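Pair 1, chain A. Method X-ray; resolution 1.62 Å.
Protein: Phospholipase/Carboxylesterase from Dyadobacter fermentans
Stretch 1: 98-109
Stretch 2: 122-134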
# COMPACT_ATOMS: atom_id res chain seq x y z
N PRO A 98 -12.12 12.74 -5.19
CA PRO A 98 -11.44 13.30 -4.01
C PRO A 98 -10.71 12.22 -3.22
O PRO A 98 -11.08 11.04 -3.28
CB PRO A 98 -12.60 13.87 -3.19
CG PRO A 98 -13.74 13.00 -3.53
CD PRO A 98 -13.59 12.72 -5.00
N ALA A 99 -9.68 12.63 -2.47
CA ALA A 99 -8.84 11.66 -1.73
C ALA A 99 -9.66 10.80 -0.77
O ALA A 99 -9.32 9.63 -0.55
CB ALA A 99 -7.71 12.39 -1.00
N GLU A 100 -10.75 11.34 -0.24
CA GLU A 100 -11.59 10.58 0.69
C GLU A 100 -12.36 9.41 0.05
O GLU A 100 -12.93 8.57 0.77
CB GLU A 100 -12.54 11.49 1.48
CG GLU A 100 -13.66 12.06 0.65
CD GLU A 100 -14.70 12.74 1.50
OE1 GLU A 100 -14.51 12.85 2.74
OE2 GLU A 100 -15.72 13.17 0.93
N GLN A 101 -12.33 9.34 -1.29
CA GLN A 101 -12.88 8.22 -2.06
C GLN A 101 -11.76 7.43 -2.74
O GLN A 101 -12.04 6.63 -3.64
CB GLN A 101 -13.87 8.72 -3.12
CG GLN A 101 -15.11 9.42 -2.57
CD GLN A 101 -15.86 8.58 -1.55
OE1 GLN A 101 -15.88 7.35 -1.61
NE2 GLN A 101 -16.51 9.26 -0.61
N ILE A 102 -10.51 7.64 -2.31
CA ILE A 102 -9.38 6.91 -2.88
C ILE A 102 -8.92 5.88 -1.86
O ILE A 102 -8.71 6.22 -0.67
CB ILE A 102 -8.19 7.82 -3.33
CG1 ILE A 102 -8.63 8.79 -4.43
CG2 ILE A 102 -7.03 6.95 -3.83
CD1 ILE A 102 -7.60 9.88 -4.78
N TYR A 103 -8.83 4.64 -2.32
CA TYR A 103 -8.42 3.49 -1.50
C TYR A 103 -7.05 3.03 -1.96
O TYR A 103 -6.64 3.32 -3.08
CB TYR A 103 -9.43 2.36 -1.68
CG TYR A 103 -10.80 2.70 -1.15
CD1 TYR A 103 -11.63 3.63 -1.81
CD2 TYR A 103 -11.27 2.12 0.03
CE1 TYR A 103 -12.90 3.94 -1.31
CE2 TYR A 103 -12.53 2.42 0.52
CZ TYR A 103 -13.34 3.32 -0.14
OH TYR A 103 -14.59 3.62 0.40
N PHE A 104 -6.34 2.34 -1.07
CA PHE A 104 -5.03 1.76 -1.42
C PHE A 104 -4.99 0.30 -1.02
O PHE A 104 -5.52 -0.08 0.05
CB PHE A 104 -3.87 2.48 -0.69
CG PHE A 104 -3.74 3.93 -1.03
CD1 PHE A 104 -4.62 4.88 -0.49
CD2 PHE A 104 -2.74 4.37 -1.89
CE1 PHE A 104 -4.49 6.22 -0.81
CE2 PHE A 104 -2.61 5.73 -2.20
CZ PHE A 104 -3.49 6.65 -1.67
N ALA A 105 -4.37 -0.53 -1.86
CA ALA A 105 -4.24 -1.95 -1.55
C ALA A 105 -2.89 -2.45 -2.02
O ALA A 105 -2.51 -2.22 -3.17
CB ALA A 105 -5.37 -2.76 -2.17
N GLY A 106 -2.15 -3.12 -1.16
CA GLY A 106 -0.81 -3.59 -1.52
C GLY A 106 -0.55 -4.91 -0.85
O GLY A 106 -1.13 -5.19 0.21
N PHE A 107 0.32 -5.73 -1.46
CA PHE A 107 0.78 -6.97 -0.83
C PHE A 107 2.28 -6.91 -0.69
O PHE A 107 2.97 -6.57 -1.65
CB PHE A 107 0.40 -8.21 -1.67
CG PHE A 107 1.02 -9.48 -1.17
CD1 PHE A 107 0.70 -9.98 0.09
CD2 PHE A 107 1.94 -10.17 -1.95
CE1 PHE A 107 1.27 -11.16 0.57
CE2 PHE A 107 2.51 -11.36 -1.49
CZ PHE A 107 2.18 -11.85 -0.22
N SER A 108 2.77 -7.30 0.48
CA SER A 108 4.22 -7.49 0.70
C SER A 108 5.00 -6.20 0.39
O SER A 108 4.72 -5.17 1.00
CB SER A 108 4.72 -8.76 -0.03
OG SER A 108 5.96 -9.21 0.50
N GLN A 109 5.93 -6.22 -0.56
CA GLN A 109 6.67 -5.01 -0.93
C GLN A 109 5.72 -3.86 -1.25
O GLN A 109 6.01 -2.71 -0.87
CB GLN A 109 7.62 -5.27 -2.10
CG GLN A 109 8.62 -4.14 -2.36
CD GLN A 109 9.39 -4.33 -3.66
OE1 GLN A 109 8.79 -4.56 -4.71
NE2 GLN A 109 10.73 -4.24 -3.60
N ALA A 122 -0.53 11.68 5.05
CA ALA A 122 -1.77 11.26 5.74
C ALA A 122 -2.85 12.30 5.57
O ALA A 122 -2.60 13.48 5.73
CB ALA A 122 -1.51 10.96 7.21
N ARG A 123 -4.02 11.84 5.17
CA ARG A 123 -5.22 12.66 5.09
C ARG A 123 -6.38 11.70 5.10
O ARG A 123 -6.18 10.52 5.28
CB ARG A 123 -5.23 13.54 3.85
CG ARG A 123 -4.81 12.86 2.57
CD ARG A 123 -4.72 13.95 1.52
NE ARG A 123 -4.17 13.53 0.26
CZ ARG A 123 -4.50 14.12 -0.90
NH1 ARG A 123 -5.40 15.11 -0.92
NH2 ARG A 123 -3.94 13.70 -2.03
N LYS A 124 -7.60 12.21 4.92
CA LYS A 124 -8.75 11.32 4.92
C LYS A 124 -8.77 10.58 3.59
O LYS A 124 -8.90 11.21 2.53
CB LYS A 124 -10.07 12.08 5.13
CG LYS A 124 -11.27 11.15 5.31
CD LYS A 124 -12.51 11.97 5.62
CE LYS A 124 -13.67 11.08 6.04
NZ LYS A 124 -14.98 11.76 5.94
N TYR A 125 -8.56 9.27 3.64
CA TYR A 125 -8.65 8.44 2.45
C TYR A 125 -9.87 7.54 2.57
O TYR A 125 -10.45 7.42 3.66
CB TYR A 125 -7.39 7.58 2.32
CG TYR A 125 -6.12 8.35 1.94
CD1 TYR A 125 -6.02 9.04 0.71
CD2 TYR A 125 -5.02 8.38 2.81
CE1 TYR A 125 -4.85 9.72 0.36
CE2 TYR A 125 -3.87 9.07 2.48
CZ TYR A 125 -3.78 9.72 1.26
OH TYR A 125 -2.61 10.38 0.97
N GLY A 126 -10.25 6.87 1.48
CA GLY A 126 -11.34 5.91 1.54
C GLY A 126 -11.04 4.73 2.45
O GLY A 126 -11.88 4.31 3.24
N GLY A 127 -9.82 4.22 2.36
CA GLY A 127 -9.40 3.07 3.15
C GLY A 127 -8.04 2.61 2.67
O GLY A 127 -7.64 2.90 1.53
N ILE A 128 -7.30 1.91 3.53
CA ILE A 128 -5.95 1.48 3.21
C ILE A 128 -5.81 0.02 3.61
O ILE A 128 -6.11 -0.35 4.74
CB ILE A 128 -4.90 2.35 3.96
CG1 ILE A 128 -5.02 3.81 3.49
CG2 ILE A 128 -3.50 1.81 3.72
CD1 ILE A 128 -4.32 4.84 4.39
N ILE A 129 -5.39 -0.82 2.66
CA ILE A 129 -5.25 -2.26 2.90
C ILE A 129 -3.79 -2.67 2.70
O ILE A 129 -3.25 -2.57 1.58
CB ILE A 129 -6.15 -3.04 1.93
CG1 ILE A 129 -7.62 -2.60 2.08
CG2 ILE A 129 -5.98 -4.53 2.17
CD1 ILE A 129 -8.41 -2.83 0.80
N ALA A 130 -3.14 -3.09 3.78
CA ALA A 130 -1.73 -3.47 3.74
C ALA A 130 -1.58 -4.93 4.10
O ALA A 130 -1.43 -5.30 5.29
CB ALA A 130 -0.91 -2.58 4.66
N PHE A 131 -1.67 -5.80 3.08
CA PHE A 131 -1.49 -7.24 3.29
C PHE A 131 -0.01 -7.55 3.47
O PHE A 131 0.75 -7.50 2.51
CB PHE A 131 -2.01 -8.06 2.09
CG PHE A 131 -3.49 -7.97 1.84
CD1 PHE A 131 -4.42 -8.39 2.80
CD2 PHE A 131 -3.97 -7.51 0.60
CE1 PHE A 131 -5.79 -8.33 2.53
CE2 PHE A 131 -5.32 -7.46 0.32
CZ PHE A 131 -6.24 -7.87 1.29
N THR A 132 0.37 -7.89 4.70
CA THR A 132 1.75 -8.28 5.05
C THR A 132 2.78 -7.20 4.71
O THR A 132 3.64 -7.37 3.82
CB THR A 132 2.13 -9.64 4.46
OG1 THR A 132 1.07 -10.56 4.73
CG2 THR A 132 3.46 -10.18 5.11
N GLY A 133 2.70 -6.09 5.43
CA GLY A 133 3.65 -5.02 5.24
C GLY A 133 3.81 -4.17 6.48
O GLY A 133 3.03 -4.28 7.44
N GLY A 134 4.83 -3.32 6.45
CA GLY A 134 5.11 -2.37 7.52
C GLY A 134 5.75 -1.11 6.97
O GLY A 134 6.16 -1.05 5.80

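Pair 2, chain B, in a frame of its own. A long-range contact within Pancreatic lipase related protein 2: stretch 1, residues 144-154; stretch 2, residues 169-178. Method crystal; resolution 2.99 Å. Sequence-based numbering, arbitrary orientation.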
# COMPACT_ATOMS: atom_id res chain seq x y z
N ASN B 144 -15.27 23.08 -0.16
CA ASN B 144 -14.92 22.53 -1.45
C ASN B 144 -14.69 20.98 -1.37
O ASN B 144 -13.84 20.49 -0.63
CB ASN B 144 -13.68 23.29 -1.91
CG ASN B 144 -13.19 22.88 -3.26
OD1 ASN B 144 -13.95 22.34 -4.08
ND2 ASN B 144 -11.90 23.13 -3.51
N PRO B 145 -15.51 20.21 -2.08
CA PRO B 145 -15.24 18.79 -2.28
C PRO B 145 -13.83 18.39 -2.68
O PRO B 145 -13.45 17.31 -2.25
CB PRO B 145 -16.24 18.42 -3.37
CG PRO B 145 -17.41 19.17 -2.93
CD PRO B 145 -16.82 20.56 -2.65
N GLU B 146 -13.09 19.20 -3.44
CA GLU B 146 -11.72 18.82 -3.81
C GLU B 146 -10.69 18.90 -2.66
O GLU B 146 -9.55 18.58 -2.85
CB GLU B 146 -11.25 19.59 -5.04
CG GLU B 146 -10.46 20.83 -4.71
CD GLU B 146 -10.03 21.61 -5.93
OE1 GLU B 146 -9.39 21.01 -6.83
OE2 GLU B 146 -10.32 22.83 -6.00
N ASN B 147 -11.13 19.32 -1.49
CA ASN B 147 -10.37 19.19 -0.26
C ASN B 147 -10.60 17.91 0.51
O ASN B 147 -10.12 17.78 1.62
CB ASN B 147 -10.75 20.33 0.69
CG ASN B 147 -10.03 21.60 0.38
OD1 ASN B 147 -8.84 21.60 0.12
ND2 ASN B 147 -10.76 22.70 0.40
N VAL B 148 -11.34 16.97 -0.05
CA VAL B 148 -11.72 15.75 0.67
C VAL B 148 -10.96 14.57 0.13
O VAL B 148 -10.91 14.38 -1.09
CB VAL B 148 -13.16 15.41 0.48
CG1 VAL B 148 -13.44 13.98 1.03
CG2 VAL B 148 -14.03 16.43 1.14
N HIS B 149 -10.40 13.79 1.06
CA HIS B 149 -9.66 12.56 0.78
C HIS B 149 -10.37 11.40 1.44
O HIS B 149 -10.52 11.37 2.69
CB HIS B 149 -8.31 12.64 1.41
CG HIS B 149 -7.44 11.45 1.14
ND1 HIS B 149 -6.40 11.09 1.98
CD2 HIS B 149 -7.42 10.58 0.11
CE1 HIS B 149 -5.78 10.04 1.47
NE2 HIS B 149 -6.38 9.71 0.33
N ILE B 150 -10.83 10.46 0.62
CA ILE B 150 -11.42 9.28 1.19
C ILE B 150 -10.49 8.13 1.08
O ILE B 150 -9.96 7.87 0.02
CB ILE B 150 -12.68 8.92 0.52
CG1 ILE B 150 -13.69 10.04 0.69
CG2 ILE B 150 -13.28 7.73 1.26
CD1 ILE B 150 -14.85 9.92 -0.19
N ILE B 151 -10.28 7.42 2.17
CA ILE B 151 -9.37 6.28 2.17
C ILE B 151 -10.17 5.05 2.55
O ILE B 151 -10.64 4.99 3.66
CB ILE B 151 -8.27 6.47 3.23
CG1 ILE B 151 -7.61 7.84 3.16
CG2 ILE B 151 -7.21 5.45 3.03
CD1 ILE B 151 -6.57 8.06 4.32
N GLY B 152 -10.31 4.07 1.67
CA GLY B 152 -11.11 2.90 2.02
C GLY B 152 -10.34 1.59 1.89
O GLY B 152 -9.61 1.39 0.94
N HIS B 153 -10.51 0.68 2.84
CA HIS B 153 -9.94 -0.68 2.75
C HIS B 153 -10.96 -1.77 2.31
O HIS B 153 -12.05 -1.84 2.85
CB HIS B 153 -9.32 -1.12 4.10
CG HIS B 153 -8.85 -2.55 4.08
ND1 HIS B 153 -9.59 -3.58 4.63
CD2 HIS B 153 -7.77 -3.13 3.50
CE1 HIS B 153 -8.96 -4.73 4.42
NE2 HIS B 153 -7.87 -4.49 3.71
N SER B 154 -10.56 -2.63 1.36
CA SER B 154 -11.36 -3.78 0.93
C SER B 154 -12.70 -3.27 0.46
O SER B 154 -12.79 -2.53 -0.48
CB SER B 154 -11.51 -4.87 2.04
OG SER B 154 -12.37 -6.00 1.68
N GLY B 169 -17.20 12.85 -9.37
CA GLY B 169 -15.74 12.97 -9.36
C GLY B 169 -15.16 14.30 -8.89
O GLY B 169 -14.03 14.66 -9.27
N ARG B 170 -15.92 15.00 -8.04
CA ARG B 170 -15.58 16.33 -7.54
C ARG B 170 -14.63 16.25 -6.35
O ARG B 170 -13.98 17.21 -5.99
CB ARG B 170 -16.87 17.13 -7.16
CG ARG B 170 -17.43 18.07 -8.25
CD ARG B 170 -16.34 18.94 -8.90
NE ARG B 170 -16.68 19.44 -10.23
CZ ARG B 170 -15.80 19.73 -11.20
NH1 ARG B 170 -14.48 19.57 -11.01
NH2 ARG B 170 -16.23 20.19 -12.37
N VAL B 171 -14.58 15.07 -5.76
CA VAL B 171 -13.80 14.78 -4.56
C VAL B 171 -12.32 14.60 -4.95
O VAL B 171 -11.97 13.91 -5.88
CB VAL B 171 -14.39 13.55 -3.80
CG1 VAL B 171 -14.88 12.52 -4.79
CG2 VAL B 171 -13.39 12.90 -2.89
N GLY B 172 -11.45 15.24 -4.20
CA GLY B 172 -10.08 15.40 -4.61
C GLY B 172 -9.27 14.14 -4.63
O GLY B 172 -8.37 14.00 -5.44
N ARG B 173 -9.56 13.22 -3.72
CA ARG B 173 -8.83 11.96 -3.70
C ARG B 173 -9.52 10.88 -2.93
O ARG B 173 -9.99 11.07 -1.80
CB ARG B 173 -7.49 12.18 -3.07
CG ARG B 173 -6.57 11.02 -3.09
CD ARG B 173 -5.40 11.31 -2.22
NE ARG B 173 -4.32 10.35 -2.33
CZ ARG B 173 -3.37 10.19 -1.41
NH1 ARG B 173 -3.40 10.94 -0.31
NH2 ARG B 173 -2.38 9.31 -1.57
N VAL B 174 -9.55 9.71 -3.55
CA VAL B 174 -9.92 8.49 -2.89
C VAL B 174 -8.74 7.56 -3.10
O VAL B 174 -8.14 7.51 -4.18
CB VAL B 174 -11.30 7.91 -3.35
CG1 VAL B 174 -11.37 7.82 -4.80
CG2 VAL B 174 -11.50 6.50 -2.83
N THR B 175 -8.39 6.90 -2.01
CA THR B 175 -7.31 5.94 -1.95
C THR B 175 -7.91 4.58 -1.64
O THR B 175 -8.66 4.41 -0.67
CB THR B 175 -6.36 6.33 -0.83
OG1 THR B 175 -5.66 7.55 -1.18
CG2 THR B 175 -5.30 5.27 -0.67
N GLY B 176 -7.61 3.60 -2.48
CA GLY B 176 -8.13 2.25 -2.29
C GLY B 176 -7.12 1.31 -1.63
O GLY B 176 -6.18 0.92 -2.26
N LEU B 177 -7.31 0.98 -0.37
CA LEU B 177 -6.43 0.01 0.29
C LEU B 177 -6.93 -1.43 0.06
O LEU B 177 -7.94 -1.88 0.64
CB LEU B 177 -6.36 0.32 1.77
CG LEU B 177 -5.83 1.71 2.04
CD1 LEU B 177 -5.36 1.68 3.42
CD2 LEU B 177 -4.66 2.10 1.15
N ASP B 178 -6.20 -2.11 -0.83
CA ASP B 178 -6.58 -3.40 -1.42
C ASP B 178 -8.08 -3.61 -1.63
O ASP B 178 -8.77 -4.32 -0.90
CB ASP B 178 -6.02 -4.53 -0.60
CG ASP B 178 -5.96 -5.84 -1.36
OD1 ASP B 178 -5.46 -5.90 -2.55
OD2 ASP B 178 -6.41 -6.86 -0.79

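Two parallel strands in register, the first of them preceded in each pair by a short 3-10 segment, form the shared core of pair 1 and pair 2; 14 central residues superpose with an RMSD of 0.8 Å. The strand axes approach to 4.6 Å at 0° in pair 1 and to 4.5 Å at 12° in pair 2. In both, the first strand donates and accepts at alternate residues. Phe A104 matches Ile B150: Phe A104 N bonds to Gly A127 O (3.0 Å) and Phe A104 O receives Ile A129 N (2.7 Å), while Ile B150 N bonds to Arg B173 O (2.6 Å) and Ile B150 O receives Thr B175 N (2.7 Å). The pattern repeats at Gly A106 and Gly B152 and closes at matching serines, with Ser A108 N to Phe A131 O at 2.9 Å and Ser B154 N to Leu B177 O at 2.8 Å. Each serine has positive phi and stands at the N-cap position before a helix, without a capping bond from its side chain.

The entry differs. Ile A102 O accepts Gly A126 N (2.7 Å); in pair 2 the matching Val B148 O accepts Arg B173 N (3.2 Å), a bond with no equivalent in pair 1, where Ile A102 O and Gly A127 N are 3.8 Å apart. Glycine recurs at Gly A126 and Gly B172, but a CB would meet different obstacles: it would lie 2.4 Å from Tyr A103 CE1 in pair 1 and 2.3 Å from Glu B146 O in pair 2.

Side chains diverge most at Tyr A103 and His B149. The tyrosine lays its ring over the glycine backbone, Gly A126 CA sitting 3.7 Å from the ring centroid, near the ring normal. The histidine instead reaches along the second strand, where His B149 NE2 donates to Thr B175 OG1 (2.7 Å, nearly linear); the same NE2 lies over one face of the Arg B173 guanidinium. Gly A127 occupies the matching arginine position, and Ile A129 the threonine position, so pair 1 packs Ala A105 CB against Ile A129 CB (4.2 Å) where pair 2 sets Ile B151 CG2 4.0 Å from Thr B175 CB.

On the face of Phe A104 and Ile A128, the phenylalanine points its edge at the face of Tyr A125, ring centroids 5.0 Å apart. Aliphatic groups fill this place in pair 2, Ile B150 CD1 lying 4.3 Å from Val B171 CG2. At the outer end, Glu A100 OE1 and Lys A124 NZ form a salt bridge at 3.4 Å, weak as a hydrogen bond; the matching Glu B146 and Arg B170 direct their side-chain ends away as modelled, both being poorly ordered.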